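Local coordinates for possible substrate binding protein of ABC transporter system (Rhodopseudomonas palustris, PDB 3NND), which probably binds amino acids or similar small solutes as the extracytoplasmic receptor of an ABC import system, at residues 43-48 / 300-305; 143-148 / 171-176; 62-67 / 88-93; 323-328 / 337-342; 6-11 / 50-55. All coordinates share one frame; numbering follows the deposited sequence.

Contact 1. Residues 43-48 / 300-305; sequences TLDGRK and AVQKAK
Leu44 pushes both of its methyl groups against the last turn of helix 285-304. CD2 settles on Val301 CG1 at 3.9 Å and CD1 lies on Gln302 CB, also at 3.9 Å, the leucine crossing the glutamine stem at about a right angle. Its CG is anti to the backbone N (chi1 178°), which aims the isobutyl fork at the helix. This apolar patch is the close-packed part. Putting an alanine here is likely to open a gap over Val301 and leave the aliphatic stem of Gln302 with less beside it.

The solvent side is looser and polar. Asp45 OD2 takes a salt bridge from Lys305 NZ at 2.9 Å, with the ammonium standing above the carboxylate plane, 51° out of it. Lys305 is the first residue beyond the helix, at positive phi, and the end of its chain returns toward Asp45. Arg47 brings NH1 edge-on to Lys305 O, 3.8 Å away and too far to count as a bond.

Asp45 and Gly46 form the corners of a type I' turn from Leu44 to Arg47, so it is the tip of a tight beta hairpin that meets the helix. Leu7 of strand 7-13 touches both Arg47 and Val301, while Leu312, on helix 309-316, packs on Val301, and strand 47-55 runs on from the hairpin into the six-stranded sheet.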
# COMPACT_ATOMS: atom_id res chain seq x y z
N THR B 43 -14.09 36.88 -28.33
CA THR B 43 -14.66 38.03 -27.65
C THR B 43 -15.66 37.54 -26.61
O THR B 43 -16.41 36.60 -26.86
CB THR B 43 -15.34 39.04 -28.64
OG1 THR B 43 -16.72 38.72 -28.83
CG2 THR B 43 -14.64 39.04 -29.99
N LEU B 44 -15.65 38.17 -25.44
CA LEU B 44 -16.53 37.81 -24.32
C LEU B 44 -17.37 39.00 -23.91
O LEU B 44 -16.85 39.99 -23.40
CB LEU B 44 -15.70 37.32 -23.12
CG LEU B 44 -16.39 36.92 -21.81
CD1 LEU B 44 -17.57 36.00 -22.07
CD2 LEU B 44 -15.42 36.25 -20.86
N ASP B 45 -18.68 38.91 -24.13
CA ASP B 45 -19.58 40.05 -23.91
C ASP B 45 -19.08 41.30 -24.65
O ASP B 45 -18.78 42.31 -24.03
CB ASP B 45 -19.71 40.36 -22.41
CG ASP B 45 -20.13 39.14 -21.59
OD1 ASP B 45 -20.80 38.23 -22.15
OD2 ASP B 45 -19.80 39.10 -20.38
N GLY B 46 -19.00 41.22 -25.98
CA GLY B 46 -18.55 42.34 -26.79
C GLY B 46 -17.06 42.67 -26.64
O GLY B 46 -16.46 43.28 -27.53
N ARG B 47 -16.48 42.26 -25.52
CA ARG B 47 -15.07 42.52 -25.23
C ARG B 47 -14.17 41.66 -26.08
O ARG B 47 -14.30 40.44 -26.10
CB ARG B 47 -14.77 42.22 -23.76
CG ARG B 47 -14.84 43.40 -22.82
CD ARG B 47 -14.20 43.03 -21.50
NE ARG B 47 -14.20 44.10 -20.51
CZ ARG B 47 -15.16 44.28 -19.60
NH1 ARG B 47 -16.21 43.46 -19.57
NH2 ARG B 47 -15.07 45.28 -18.72
N LYS B 48 -13.23 42.28 -26.78
CA LYS B 48 -12.22 41.54 -27.52
C LYS B 48 -11.18 40.99 -26.56
O LYS B 48 -10.76 41.67 -25.64
CB LYS B 48 -11.54 42.45 -28.55
CG LYS B 48 -10.38 41.80 -29.28
CD LYS B 48 -10.81 40.44 -29.80
CE LYS B 48 -9.76 39.83 -30.72
NZ LYS B 48 -10.14 38.44 -31.10
N ALA B 300 -14.65 33.71 -15.25
CA ALA B 300 -14.61 34.74 -14.22
C ALA B 300 -15.06 36.09 -14.75
O ALA B 300 -15.98 36.71 -14.19
CB ALA B 300 -13.21 34.84 -13.66
N VAL B 301 -14.43 36.56 -15.82
CA VAL B 301 -14.82 37.83 -16.41
C VAL B 301 -16.29 37.79 -16.78
O VAL B 301 -17.01 38.75 -16.55
CB VAL B 301 -13.96 38.17 -17.64
CG1 VAL B 301 -14.62 39.27 -18.47
CG2 VAL B 301 -12.56 38.58 -17.20
N GLN B 302 -16.75 36.68 -17.34
CA GLN B 302 -18.16 36.57 -17.66
C GLN B 302 -19.02 36.63 -16.42
O GLN B 302 -20.13 37.17 -16.43
CB GLN B 302 -18.48 35.28 -18.39
CG GLN B 302 -19.93 35.29 -18.86
CD GLN B 302 -20.53 33.93 -18.90
OE1 GLN B 302 -19.83 32.93 -18.75
NE2 GLN B 302 -21.84 33.87 -19.11
N LYS B 303 -18.53 36.03 -15.35
CA LYS B 303 -19.27 36.06 -14.11
C LYS B 303 -19.35 37.51 -13.61
O LYS B 303 -20.44 38.06 -13.48
CB LYS B 303 -18.62 35.14 -13.09
CG LYS B 303 -19.18 35.24 -11.69
CD LYS B 303 -20.48 34.48 -11.53
CE LYS B 303 -20.75 34.20 -10.06
NZ LYS B 303 -19.51 33.69 -9.36
N ALA B 304 -18.19 38.12 -13.37
CA ALA B 304 -18.11 39.44 -12.76
C ALA B 304 -18.75 40.52 -13.62
O ALA B 304 -19.22 41.53 -13.12
CB ALA B 304 -16.66 39.80 -12.46
N LYS B 305 -18.75 40.26 -14.93
CA LYS B 305 -19.23 41.20 -15.94
C LYS B 305 -18.32 42.43 -16.03
O LYS B 305 -18.63 43.42 -16.70
CB LYS B 305 -20.69 41.60 -15.70
CG LYS B 305 -21.68 40.43 -15.73
CD LYS B 305 -21.42 39.48 -16.89
CE LYS B 305 -22.17 39.86 -18.17
NZ LYS B 305 -22.29 38.66 -19.06

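Contact 2. Residues 143-148 / 171-176; sequences GVTIAT and GATLAT
Val144 and Thr173 start the pairing of two neighbouring parallel strands, the first and last members of a beta-alpha-beta unit whose crossover is helix 154-166. Four backbone bonds tie them together. Val144 O receives Thr173 N at 2.9 Å, Ile146 N gives to Thr173 O at 2.8 Å, Ile146 O receives Ala175 N at 3.1 Å, and Thr148 N gives to Thr176 O at 2.9 Å. Thr173 thus uses both its N-H and its C=O toward the same partner strand, and Ile146 does likewise.

The last step is uneven. A regular strand would offer Ala175 O to Thr148, but Ala175 has a helical psi of -37°, and the acceptor is Thr176 O instead, one residue further on. Strand 173-180 thus carries an extra, bulge-like residue at this point.

The polar backbone atoms of Thr145 and Ala147 turn the other way, to Lys204, Ile206 and Trp208 of strand 204-209, so strand 144-151 is bonded along both its edges, whereas 173-180 is, within this chain, an outermost strand of the four-stranded sheet. Helix 154-166 lies against Ile146 and Thr148, while helix 188-198 meets Thr145, Ala147 and Thr176 on the reverse face. Thr145 and Thr173 lie side by side, pointing the same way, and Thr145 CG2 also reaches Ala175 CB at 4.0 Å.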
# COMPACT_ATOMS: atom_id res chain seq x y z
N GLY B 143 20.59 8.57 -5.81
CA GLY B 143 21.58 7.65 -6.31
C GLY B 143 21.00 6.49 -7.10
O GLY B 143 19.84 6.12 -6.96
N VAL B 144 21.83 5.92 -7.95
CA VAL B 144 21.47 4.69 -8.61
C VAL B 144 22.63 3.69 -8.45
O VAL B 144 23.80 4.04 -8.63
CB VAL B 144 21.19 4.91 -10.10
CG1 VAL B 144 20.49 3.69 -10.68
CG2 VAL B 144 20.35 6.17 -10.29
N THR B 145 22.27 2.47 -8.08
CA THR B 145 23.23 1.40 -7.92
C THR B 145 22.80 0.26 -8.83
O THR B 145 21.70 -0.27 -8.70
CB THR B 145 23.24 0.90 -6.47
OG1 THR B 145 23.35 2.02 -5.59
CG2 THR B 145 24.39 -0.03 -6.23
N ILE B 146 23.66 -0.10 -9.77
CA ILE B 146 23.32 -1.13 -10.72
C ILE B 146 24.13 -2.40 -10.48
O ILE B 146 25.24 -2.34 -9.93
CB ILE B 146 23.47 -0.59 -12.14
CG1 ILE B 146 22.29 0.33 -12.42
CG2 ILE B 146 23.52 -1.72 -13.15
CD1 ILE B 146 22.57 1.47 -13.37
N ALA B 147 23.55 -3.54 -10.84
CA ALA B 147 24.18 -4.85 -10.63
C ALA B 147 24.04 -5.69 -11.88
O ALA B 147 22.94 -6.00 -12.31
CB ALA B 147 23.54 -5.57 -9.45
N THR B 148 25.17 -6.08 -12.45
CA THR B 148 25.20 -6.72 -13.77
C THR B 148 24.93 -8.23 -13.75
O THR B 148 25.30 -8.93 -12.81
CB THR B 148 26.55 -6.45 -14.47
OG1 THR B 148 26.40 -5.36 -15.39
CG2 THR B 148 27.03 -7.69 -15.22
N GLY B 171 27.27 8.40 -13.29
CA GLY B 171 27.22 8.80 -11.90
C GLY B 171 26.57 7.79 -10.98
O GLY B 171 26.51 8.00 -9.77
N ALA B 172 26.07 6.70 -11.55
CA ALA B 172 25.55 5.61 -10.73
C ALA B 172 26.74 4.77 -10.34
O ALA B 172 27.82 4.94 -10.90
CB ALA B 172 24.56 4.77 -11.51
N THR B 173 26.56 3.86 -9.39
CA THR B 173 27.63 2.95 -9.01
C THR B 173 27.32 1.50 -9.43
O THR B 173 26.17 1.07 -9.40
CB THR B 173 27.90 3.01 -7.49
OG1 THR B 173 29.31 2.96 -7.26
CG2 THR B 173 27.21 1.86 -6.75
N LEU B 174 28.34 0.77 -9.85
CA LEU B 174 28.21 -0.65 -10.17
C LEU B 174 28.73 -1.45 -8.98
O LEU B 174 29.92 -1.43 -8.68
CB LEU B 174 29.01 -1.00 -11.42
CG LEU B 174 28.46 -2.05 -12.38
CD1 LEU B 174 29.52 -2.41 -13.41
CD2 LEU B 174 27.96 -3.29 -11.66
N ALA B 175 27.83 -2.15 -8.31
CA ALA B 175 28.20 -2.86 -7.10
C ALA B 175 28.90 -4.17 -7.39
O ALA B 175 29.83 -4.56 -6.69
CB ALA B 175 26.96 -3.09 -6.24
N THR B 176 28.45 -4.85 -8.44
CA THR B 176 28.87 -6.22 -8.71
C THR B 176 28.50 -6.65 -10.12
O THR B 176 27.50 -6.20 -10.69
CB THR B 176 28.23 -7.22 -7.70
OG1 THR B 176 28.87 -8.49 -7.81
CG2 THR B 176 26.73 -7.42 -7.97

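Contact 3. Residues 62-67 / 88-93; sequences LSKAAL and ALADLP
Ser63 and Asp91 meet across two helices that run in roughly the same direction, their short axes 8.6 Å apart at closest and crossing at -39°. Ser63 OG gives its hydrogen to Asp91 OD2 at 2.5 Å, a value not to be read too finely at this resolution. Both side chains lie between the helices: OG of the serine is anti to its own N (chi1 178°), and Asp91 swings its carboxylate across to meet it.

Lys64 takes up the outer side. Its CB stands 4.2 Å from Asp91 OD1. CG comes next, equally distant from Asp91 OD1 and Ala90 O, and CD stays over Ala90, 3.6 Å from its carbonyl O and 4.0 Å from Ala90 CB. A bend at chi3 (-70°) then carries CE on past Ala90 CB, and the chain also touches Val94 of the same helix. NZ makes no charge pair with either segment, so the lysine contributes methylenes here.

Helices 60-72 and 85-96 belong to the alpha/beta domain built on the six-stranded sheet. Ile12 of strand 7-13 backs Ser63 and Leu67, and helix 85-96 is kinked at Pro93, which has no N-H to give.

The carboxylate of Asp91 is buried and has the Ser63 hydroxyl as its bonding partner across the contact; burial by itself would tend to raise its pKa.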
# COMPACT_ATOMS: atom_id res chain seq x y z
N LEU B 62 13.98 37.75 -14.18
CA LEU B 62 13.33 38.14 -15.43
C LEU B 62 11.81 38.02 -15.36
O LEU B 62 11.09 38.87 -15.88
CB LEU B 62 13.85 37.30 -16.60
CG LEU B 62 15.13 37.82 -17.25
CD1 LEU B 62 15.78 36.77 -18.14
CD2 LEU B 62 14.84 39.10 -18.03
N SER B 63 11.33 36.95 -14.72
CA SER B 63 9.89 36.72 -14.60
C SER B 63 9.20 37.86 -13.86
O SER B 63 8.12 38.29 -14.26
CB SER B 63 9.62 35.42 -13.87
OG SER B 63 8.23 35.23 -13.72
N LYS B 64 9.81 38.34 -12.78
CA LYS B 64 9.23 39.43 -12.02
C LYS B 64 9.07 40.69 -12.87
O LYS B 64 8.04 41.38 -12.80
CB LYS B 64 10.09 39.73 -10.78
CG LYS B 64 9.85 38.81 -9.61
CD LYS B 64 10.62 39.27 -8.38
CE LYS B 64 12.12 39.05 -8.55
NZ LYS B 64 12.95 39.73 -7.49
N ALA B 65 10.10 40.99 -13.66
CA ALA B 65 10.11 42.19 -14.48
C ALA B 65 9.08 42.07 -15.58
O ALA B 65 8.36 43.01 -15.88
CB ALA B 65 11.48 42.41 -15.07
N ALA B 66 9.02 40.89 -16.17
CA ALA B 66 8.03 40.59 -17.20
C ALA B 66 6.62 40.71 -16.65
O ALA B 66 5.73 41.27 -17.30
CB ALA B 66 8.27 39.20 -17.75
N LEU B 67 6.40 40.20 -15.44
CA LEU B 67 5.09 40.24 -14.82
C LEU B 67 4.73 41.68 -14.47
O LEU B 67 3.61 42.12 -14.73
CB LEU B 67 5.04 39.34 -13.58
CG LEU B 67 3.67 38.82 -13.13
CD1 LEU B 67 3.12 39.58 -11.96
CD2 LEU B 67 2.67 38.85 -14.27
N ALA B 88 7.81 31.35 -10.47
CA ALA B 88 6.45 31.71 -10.08
C ALA B 88 6.36 32.17 -8.62
O ALA B 88 5.52 32.99 -8.27
CB ALA B 88 5.51 30.55 -10.33
N LEU B 89 7.21 31.63 -7.76
CA LEU B 89 7.17 32.03 -6.37
C LEU B 89 7.64 33.47 -6.26
O LEU B 89 7.10 34.26 -5.48
CB LEU B 89 8.05 31.13 -5.50
CG LEU B 89 7.88 31.48 -4.02
CD1 LEU B 89 6.41 31.39 -3.63
CD2 LEU B 89 8.74 30.59 -3.13
N ALA B 90 8.66 33.80 -7.04
CA ALA B 90 9.15 35.16 -7.08
C ALA B 90 8.03 36.13 -7.46
O ALA B 90 7.96 37.24 -6.93
CB ALA B 90 10.29 35.26 -8.08
N ASP B 91 7.15 35.69 -8.35
CA ASP B 91 6.13 36.55 -8.94
C ASP B 91 4.95 36.89 -8.05
O ASP B 91 4.23 37.85 -8.32
CB ASP B 91 5.59 35.91 -10.21
CG ASP B 91 6.67 35.64 -11.20
OD1 ASP B 91 7.74 36.27 -11.10
OD2 ASP B 91 6.44 34.81 -12.09
N LEU B 92 4.73 36.11 -7.00
CA LEU B 92 3.55 36.30 -6.15
C LEU B 92 3.40 37.74 -5.64
O LEU B 92 2.29 38.28 -5.64
CB LEU B 92 3.53 35.30 -4.99
CG LEU B 92 2.81 33.97 -5.21
CD1 LEU B 92 3.10 33.39 -6.60
CD2 LEU B 92 3.20 32.98 -4.13
N PRO B 93 4.50 38.36 -5.20
CA PRO B 93 4.38 39.72 -4.67
C PRO B 93 4.13 40.73 -5.78
O PRO B 93 3.46 41.73 -5.55
CB PRO B 93 5.74 39.96 -4.01
CG PRO B 93 6.34 38.60 -3.82
CD PRO B 93 5.85 37.81 -4.99

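Contact 4. Residues 323-328 / 337-342; sequences TPKGKM and ALQSMY
Met328 and Gln339 stand opposite each other as an antiparallel non-hydrogen-bonded pair, CA to CA 4.7 Å, yet their side chains diverge instead of sharing a face. The strands are badly twisted here: the short segments run at 139° to one another. Met328, a selenomethionine in this crystal, curls back through bends at chi2 and chi3, which brings SE to 3.8 Å from Gln339 CA and CE to 4.1 Å from Ala337 CB.

Gln339 points its CB away, but a bend at chi2 returns the amide over the 325-327 backbone, with Gln339 CD 3.6 Å from Lys327 O. With an alanine here the amide is gone, and the carbonyl of Lys327 would probably lose the group lying over it.

One backbone bond fastens the hairpin here, Ser340 N to Lys327 O at 2.7 Å, the donor tilted 24° from the carbonyl plane. Beside it, Lys327 CG lies on Ser340 CB at 3.7 Å. On the other edge of strand 326-331, a type I turn from Thr323 leads in, and Gly326 O there accepts from both N and OG1 of Thr323.

Phe321 of strand 320-323 flanks Met328, completing a three-stranded antiparallel sheet. Helices 266-279 and 285-304 close over Pro324, while Met341 and Tyr342 pair antiparallel with a strand of the third subunit, carrying the sheet across that interface.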
# COMPACT_ATOMS: atom_id res chain seq x y z
N THR B 323 -13.41 22.47 -17.04
CA THR B 323 -12.12 22.26 -17.66
C THR B 323 -12.10 20.94 -18.42
O THR B 323 -13.04 20.15 -18.32
CB THR B 323 -10.99 22.26 -16.63
OG1 THR B 323 -11.12 21.11 -15.78
CG2 THR B 323 -11.05 23.51 -15.78
N PRO B 324 -11.04 20.69 -19.20
CA PRO B 324 -10.94 19.39 -19.88
C PRO B 324 -10.95 18.23 -18.88
O PRO B 324 -11.09 17.09 -19.28
CB PRO B 324 -9.57 19.46 -20.57
CG PRO B 324 -9.29 20.90 -20.71
CD PRO B 324 -9.91 21.57 -19.54
N LYS B 325 -10.80 18.53 -17.60
CA LYS B 325 -10.61 17.52 -16.57
C LYS B 325 -11.86 17.33 -15.72
O LYS B 325 -11.86 16.57 -14.76
CB LYS B 325 -9.43 17.94 -15.68
CG LYS B 325 -8.99 16.92 -14.66
CD LYS B 325 -7.75 17.41 -13.93
CE LYS B 325 -8.03 18.70 -13.19
NZ LYS B 325 -6.78 19.49 -13.00
N GLY B 326 -12.92 18.03 -16.09
CA GLY B 326 -14.17 17.97 -15.36
C GLY B 326 -14.46 19.29 -14.69
O GLY B 326 -13.81 20.30 -14.95
N LYS B 327 -15.45 19.28 -13.81
CA LYS B 327 -15.85 20.50 -13.11
C LYS B 327 -14.87 20.87 -11.99
O LYS B 327 -14.59 20.07 -11.11
CB LYS B 327 -17.27 20.33 -12.55
CG LYS B 327 -17.86 21.60 -12.01
CD LYS B 327 -18.23 22.57 -13.12
CE LYS B 327 -19.58 22.23 -13.74
NZ LYS B 327 -20.53 21.74 -12.72
N MSE B 328 -14.34 22.09 -12.03
CA MSE B 328 -13.45 22.57 -10.97
C MSE B 328 -14.16 23.59 -10.09
O MSE B 328 -15.24 24.07 -10.42
CB MSE B 328 -12.18 23.19 -11.55
CG MSE B 328 -11.34 22.24 -12.40
SE MSE B 328 -10.83 20.59 -11.47
CE MSE B 328 -9.19 21.18 -10.56
N ALA B 337 -7.79 25.53 -6.66
CA ALA B 337 -8.68 24.77 -7.53
C ALA B 337 -8.85 23.31 -7.07
O ALA B 337 -7.89 22.53 -7.00
CB ALA B 337 -8.21 24.82 -8.99
N LEU B 338 -10.09 22.96 -6.74
CA LEU B 338 -10.40 21.62 -6.30
C LEU B 338 -11.31 20.97 -7.32
O LEU B 338 -12.18 21.63 -7.89
CB LEU B 338 -11.10 21.66 -4.95
CG LEU B 338 -10.38 22.35 -3.79
CD1 LEU B 338 -11.36 22.63 -2.67
CD2 LEU B 338 -9.24 21.49 -3.29
N GLN B 339 -11.12 19.68 -7.55
CA GLN B 339 -12.07 18.90 -8.34
C GLN B 339 -13.46 19.01 -7.69
O GLN B 339 -13.60 18.88 -6.47
CB GLN B 339 -11.59 17.45 -8.41
CG GLN B 339 -12.45 16.53 -9.22
CD GLN B 339 -12.71 17.06 -10.60
OE1 GLN B 339 -11.93 16.83 -11.53
NE2 GLN B 339 -13.82 17.76 -10.77
N SER B 340 -14.49 19.28 -8.49
CA SER B 340 -15.82 19.59 -7.94
C SER B 340 -16.78 18.40 -7.90
O SER B 340 -17.17 17.89 -8.95
CB SER B 340 -16.46 20.73 -8.75
OG SER B 340 -17.73 21.07 -8.24
N MSE B 341 -17.18 17.98 -6.70
CA MSE B 341 -17.92 16.72 -6.52
C MSE B 341 -19.36 16.82 -6.04
O MSE B 341 -19.84 17.87 -5.63
CB MSE B 341 -17.21 15.83 -5.51
CG MSE B 341 -15.71 15.87 -5.61
SE MSE B 341 -15.07 14.66 -6.98
CE MSE B 341 -13.19 14.60 -6.43
N TYR B 342 -20.05 15.69 -6.13
CA TYR B 342 -21.23 15.44 -5.32
C TYR B 342 -20.83 14.25 -4.50
O TYR B 342 -19.92 13.51 -4.88
CB TYR B 342 -22.46 15.09 -6.16
CG TYR B 342 -23.13 16.28 -6.78
CD1 TYR B 342 -23.54 17.36 -6.01
CD2 TYR B 342 -23.36 16.34 -8.14
CE1 TYR B 342 -24.15 18.45 -6.57
CE2 TYR B 342 -23.97 17.43 -8.72
CZ TYR B 342 -24.36 18.48 -7.94
OH TYR B 342 -24.96 19.57 -8.53

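Contact 5. Residues 6-11 / 50-55; sequences DLKIAL and VVITKD
Leu11 lays its CD2 over Thr53 CG2 at 4.0 Å, toward the C-terminal end of two parallel strands in the six-stranded sheet. Strand 7-13 leads through helix 20-37 and a small hairpin to strand 47-55, its parallel neighbour, in a beta-alpha-beta crossover. Thr53 holds OG1 between its N and carbonyl carbon (chi1 54°), leaving CG2 as the branch that faces the leucine.

Ile9, Val51, Leu11 and Thr53 share one face of the sheet, and helix 20-37 covers it with Leu34 on Val51 and Leu30 on Leu11. Lys8, Ala10, Val50 and Ile52 share the other, where Ile52 CD1 reaches Lys8 CB at 3.9 Å and helix 60-72 lies on Ala10. Helices on both faces make the three-layer alpha/beta/alpha sandwich of periplasmic binding proteins.

Five backbone bonds join the strands. Ile9, Leu11, Val50 and Ile52 each use both N and O, with Ile52 N to Ile9 O at 2.9 Å and Leu11 N to Ile52 O at 2.8 Å. Lys54 N closes the C-terminal end on Leu11 O, and Lys54 NZ salt-bridges Glu69. At the N-terminal end Val50 N reaches Leu7 O at 3.0 Å, tilted 30° from the carbonyl plane.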
# COMPACT_ATOMS: atom_id res chain seq x y z
N ASP B 6 -11.40 46.41 -23.93
CA ASP B 6 -10.72 45.16 -24.25
C ASP B 6 -10.53 44.30 -23.02
O ASP B 6 -10.79 44.73 -21.90
CB ASP B 6 -9.35 45.41 -24.90
CG ASP B 6 -9.40 45.34 -26.40
OD1 ASP B 6 -10.51 45.36 -26.96
OD2 ASP B 6 -8.33 45.25 -27.04
N LEU B 7 -10.07 43.07 -23.25
CA LEU B 7 -9.79 42.12 -22.17
C LEU B 7 -8.38 41.57 -22.35
O LEU B 7 -8.16 40.70 -23.19
CB LEU B 7 -10.80 40.98 -22.19
CG LEU B 7 -11.05 40.26 -20.86
CD1 LEU B 7 -11.97 39.09 -21.08
CD2 LEU B 7 -9.75 39.79 -20.23
N LYS B 8 -7.43 42.09 -21.57
CA LYS B 8 -6.02 41.73 -21.72
C LYS B 8 -5.55 40.65 -20.75
O LYS B 8 -5.56 40.83 -19.54
CB LYS B 8 -5.15 42.98 -21.58
CG LYS B 8 -5.42 44.05 -22.64
CD LYS B 8 -4.89 45.42 -22.23
CE LYS B 8 -5.83 46.12 -21.23
NZ LYS B 8 -7.19 46.45 -21.78
N ILE B 9 -5.13 39.51 -21.29
CA ILE B 9 -4.62 38.42 -20.47
C ILE B 9 -3.13 38.24 -20.69
O ILE B 9 -2.68 38.01 -21.82
CB ILE B 9 -5.30 37.09 -20.82
CG1 ILE B 9 -6.83 37.24 -20.75
CG2 ILE B 9 -4.79 35.98 -19.91
CD1 ILE B 9 -7.58 36.03 -21.25
N ALA B 10 -2.34 38.33 -19.63
CA ALA B 10 -0.91 38.09 -19.75
C ALA B 10 -0.59 36.64 -19.45
O ALA B 10 -1.16 36.05 -18.54
CB ALA B 10 -0.14 38.99 -18.81
N LEU B 11 0.31 36.07 -20.23
CA LEU B 11 0.81 34.73 -19.97
C LEU B 11 2.33 34.80 -19.80
O LEU B 11 3.05 35.08 -20.76
CB LEU B 11 0.45 33.78 -21.11
CG LEU B 11 1.04 32.37 -21.02
CD1 LEU B 11 0.42 31.60 -19.88
CD2 LEU B 11 0.85 31.64 -22.33
N VAL B 50 -7.47 39.92 -26.03
CA VAL B 50 -6.10 39.87 -26.52
C VAL B 50 -5.24 39.19 -25.48
O VAL B 50 -5.52 39.27 -24.29
CB VAL B 50 -5.56 41.27 -26.86
CG1 VAL B 50 -6.44 42.32 -26.28
CG2 VAL B 50 -4.13 41.42 -26.35
N VAL B 51 -4.20 38.50 -25.95
CA VAL B 51 -3.28 37.74 -25.11
C VAL B 51 -1.83 38.20 -25.31
O VAL B 51 -1.33 38.29 -26.44
CB VAL B 51 -3.39 36.23 -25.39
CG1 VAL B 51 -2.55 35.43 -24.41
CG2 VAL B 51 -4.84 35.79 -25.35
N ILE B 52 -1.16 38.49 -24.20
CA ILE B 52 0.18 39.07 -24.21
C ILE B 52 1.12 38.07 -23.57
O ILE B 52 0.95 37.72 -22.40
CB ILE B 52 0.17 40.38 -23.38
CG1 ILE B 52 -0.81 41.39 -23.98
CG2 ILE B 52 1.54 40.99 -23.32
CD1 ILE B 52 -1.63 42.14 -22.94
N THR B 53 2.11 37.59 -24.32
CA THR B 53 3.01 36.57 -23.78
C THR B 53 4.39 37.13 -23.43
O THR B 53 4.99 37.88 -24.21
CB THR B 53 3.18 35.38 -24.73
OG1 THR B 53 3.58 35.86 -26.02
CG2 THR B 53 1.87 34.60 -24.85
N LYS B 54 4.89 36.73 -22.25
CA LYS B 54 6.19 37.16 -21.74
C LYS B 54 7.09 35.96 -21.49
O LYS B 54 6.88 35.23 -20.53
CB LYS B 54 6.01 37.90 -20.41
CG LYS B 54 5.21 39.18 -20.51
CD LYS B 54 5.77 40.10 -21.58
CE LYS B 54 5.24 41.50 -21.41
NZ LYS B 54 5.68 42.40 -22.51
N ASP B 55 8.08 35.76 -22.34
CA ASP B 55 9.05 34.71 -22.10
C ASP B 55 9.85 35.17 -20.90
O ASP B 55 10.34 36.30 -20.90
CB ASP B 55 9.94 34.53 -23.32
CG ASP B 55 11.05 33.50 -23.11
OD1 ASP B 55 10.98 32.68 -22.17
OD2 ASP B 55 12.01 33.53 -23.92

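Overall arrangement
Contacts 1, 3 and 5 gather in one alpha/beta domain. Contacts 1 and 5 share strand 47-55, alternate along the chain and touch, Lys48 O lying 2.9 Å from Leu7 N; contact 3 meets contact 5 where Ala66 packs on Lys54. Contact 2 lies in a second domain with its own four-stranded sheet, its centre about 58 Å from that of contact 1. Contact 4 sits in a small three-stranded sheet beside the first domain, its centre about 22 Å from contact 1's, touching no other. Contacts 3 and 2 fall inside the loop that contact 1 closes; helix 285-304 thus returns to the first domain after the second is built, as in two-domain periplasmic binding proteins, and contact 4 follows.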